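Local coordinates for protein diguanylate cyclase (Pseudomonas aeruginosa, PDB 5M3C) that is a two-domain member of the diguanylate cyclase family, pairing a GGDEF domain with an EAL domain and carrying a calcium ion in each, at residues L328-F333 against D349-D354. Sequence-based numbering, arbitrary orientation.
Sequences LAIDDF and DILKID. With CA (calcium ion), chain H.
The F333 ring has one face over L351. The methyl CD2 of L351 sits above the ring centre, 3.4 Å from the centroid and 14° off the normal, a CH-pi contact. F333 CG lies anti to its backbone N (chi1 -172°), which brings the ring across the end of L351. The carboxylates of D332 and D354 stand with their planes 84° apart. Their OD1 atoms are 3.6 Å from each other, a like-charge approach.

These are two neighbouring parallel strands of the EAL-domain barrel, which has a TIM-like fold. Segment 328-333 carries the start of the family's DDFGTG motif. I330 N donates to I350 O, and K352 N reaches I330 O at 2.8 Å. Next comes a beta bulge: the register slips by one residue before F333 N bonds to K352 O. The chain turns a corner at D332. At the other end, L328 O accepts from both D349 N and I350 N. L328 N in turn donates to D349 OD2, which also forms a salt bridge with K322. A329 and I350 pack CB against CB on one face of the sheet.

D331 OD2 binds the calcium ion at 2.4 Å. E210, N269 and E301 complete the protein ligands. K352 belongs to the second shell. Its aliphatic chain passes D331, with CD 3.6 Å from D331 OD1, and bends at chi3. Its NZ forms a salt bridge with E301 and a hydrogen bond with Q408. This may help position the E301 ligand. D354 is the N-cap of helix 355-358, and its OD2 bonds to S356. At the corner, D331 OD1 also accepts D332 N at 2.9 Å, from above the carboxylate plane.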
loop_
_atom_site.group_PDB
_atom_site.type_symbol
_atom_site.label_atom_id
_atom_site.label_comp_id
_atom_site.label_asym_id
_atom_site.label_seq_id
_atom_site.Cartn_x
_atom_site.Cartn_y
_atom_site.Cartn_z
ATOM N N LEU B 328 -7.348 -19.082 11.781
ATOM C CA LEU B 328 -6.690 -18.109 10.920
ATOM C C LEU B 328 -5.485 -17.501 11.616
ATOM O O LEU B 328 -5.528 -17.200 12.811
ATOM C CB LEU B 328 -7.664 -17.005 10.521
ATOM C CG LEU B 328 -8.844 -17.453 9.662
ATOM C CD1 LEU B 328 -9.719 -16.256 9.327
ATOM C CD2 LEU B 328 -8.366 -18.142 8.392
ATOM N N ALA B 329 -4.410 -17.318 10.857
ATOM C CA ALA B 329 -3.169 -16.788 11.402
ATOM C C ALA B 329 -2.551 -15.761 10.467
ATOM O O ALA B 329 -2.593 -15.907 9.245
ATOM C CB ALA B 329 -2.182 -17.917 11.654
ATOM N N ILE B 330 -1.980 -14.719 11.054
ATOM C CA ILE B 330 -1.251 -13.724 10.295
ATOM C C ILE B 330 0.237 -14.080 10.322
ATOM O O ILE B 330 0.849 -14.204 11.391
ATOM C CB ILE B 330 -1.505 -12.305 10.842
ATOM C CG1 ILE B 330 -0.960 -11.249 9.882
ATOM C CG2 ILE B 330 -0.891 -12.133 12.218
ATOM C CD1 ILE B 330 -1.847 -11.024 8.680
ATOM N N ASP B 331 0.801 -14.259 9.133
ATOM C CA ASP B 331 2.169 -14.731 8.975
ATOM C C ASP B 331 3.104 -13.563 8.683
ATOM O O ASP B 331 2.675 -12.535 8.158
ATOM C CB ASP B 331 2.231 -15.744 7.829
ATOM C CG ASP B 331 3.380 -16.728 7.970
ATOM O OD1 ASP B 331 4.144 -16.639 8.955
ATOM O OD2 ASP B 331 3.514 -17.601 7.088
ATOM N N ASP B 332 4.378 -13.732 9.029
ATOM C CA ASP B 332 5.396 -12.707 8.802
ATOM C C ASP B 332 4.938 -11.346 9.316
ATOM O O ASP B 332 4.825 -10.393 8.542
ATOM C CB ASP B 332 5.718 -12.599 7.308
ATOM C CG ASP B 332 5.965 -13.947 6.661
ATOM O OD1 ASP B 332 6.723 -14.756 7.232
ATOM O OD2 ASP B 332 5.406 -14.193 5.574
ATOM N N PHE B 333 4.681 -11.250 10.620
ATOM C CA PHE B 333 4.088 -10.037 11.179
ATOM C C PHE B 333 5.111 -9.039 11.713
ATOM O O PHE B 333 6.061 -9.415 12.399
ATOM C CB PHE B 333 3.105 -10.390 12.295
ATOM C CG PHE B 333 2.316 -9.215 12.791
ATOM C CD1 PHE B 333 1.206 -8.769 12.096
ATOM C CD2 PHE B 333 2.687 -8.550 13.948
ATOM C CE1 PHE B 333 0.477 -7.686 12.548
ATOM C CE2 PHE B 333 1.962 -7.466 14.405
ATOM C CZ PHE B 333 0.854 -7.033 13.703
ATOM N N ASP B 349 -6.625 -15.824 14.995
ATOM C CA ASP B 349 -6.396 -16.583 16.218
ATOM C C ASP B 349 -4.917 -16.545 16.586
ATOM O O ASP B 349 -4.555 -16.506 17.766
ATOM C CB ASP B 349 -6.844 -18.034 16.030
ATOM C CG ASP B 349 -8.319 -18.153 15.704
ATOM O OD1 ASP B 349 -9.148 -17.705 16.524
ATOM O OD2 ASP B 349 -8.651 -18.702 14.633
ATOM N N ILE B 350 -4.067 -16.547 15.564
ATOM C CA ILE B 350 -2.626 -16.644 15.752
ATOM C C ILE B 350 -1.910 -15.424 15.174
ATOM O O ILE B 350 -2.389 -14.805 14.228
ATOM C CB ILE B 350 -2.071 -17.913 15.069
ATOM C CG1 ILE B 350 -2.855 -19.154 15.513
ATOM C CG2 ILE B 350 -0.585 -18.079 15.353
ATOM C CD1 ILE B 350 -2.711 -19.490 16.981
ATOM N N LEU B 351 -0.761 -15.091 15.753
ATOM C CA LEU B 351 0.064 -13.984 15.279
ATOM C C LEU B 351 1.505 -14.480 15.161
ATOM O O LEU B 351 2.144 -14.794 16.166
ATOM C CB LEU B 351 -0.025 -12.805 16.260
ATOM C CG LEU B 351 0.689 -11.475 15.968
ATOM C CD1 LEU B 351 2.191 -11.648 15.792
ATOM C CD2 LEU B 351 0.089 -10.791 14.754
ATOM N N LYS B 352 2.018 -14.553 13.936
ATOM C CA LYS B 352 3.358 -15.095 13.722
ATOM C C LYS B 352 4.416 -14.003 13.549
ATOM O O LYS B 352 4.400 -13.248 12.572
ATOM C CB LYS B 352 3.359 -16.034 12.517
ATOM C CG LYS B 352 2.226 -17.051 12.541
ATOM C CD LYS B 352 2.543 -18.272 11.693
ATOM C CE LYS B 352 3.600 -19.144 12.353
ATOM N NZ LYS B 352 3.821 -20.418 11.616
ATOM N N ILE B 353 5.344 -13.939 14.501
ATOM C CA ILE B 353 6.402 -12.932 14.482
ATOM C C ILE B 353 7.428 -13.262 13.403
ATOM O O ILE B 353 7.987 -14.356 13.389
ATOM C CB ILE B 353 7.131 -12.845 15.836
ATOM C CG1 ILE B 353 6.122 -12.706 16.979
ATOM C CG2 ILE B 353 8.111 -11.680 15.833
ATOM C CD1 ILE B 353 6.753 -12.631 18.354
ATOM N N ASP B 354 7.676 -12.306 12.511
ATOM C CA ASP B 354 8.601 -12.501 11.393
ATOM C C ASP B 354 9.976 -12.987 11.853
ATOM O O ASP B 354 10.431 -12.657 12.948
ATOM C CB ASP B 354 8.756 -11.200 10.603
ATOM C CG ASP B 354 9.448 -11.404 9.267
ATOM O OD1 ASP B 354 8.892 -12.124 8.411
ATOM O OD2 ASP B 354 10.542 -10.836 9.071
HETATM CA CA CA H . 4.068 -19.920 7.393
#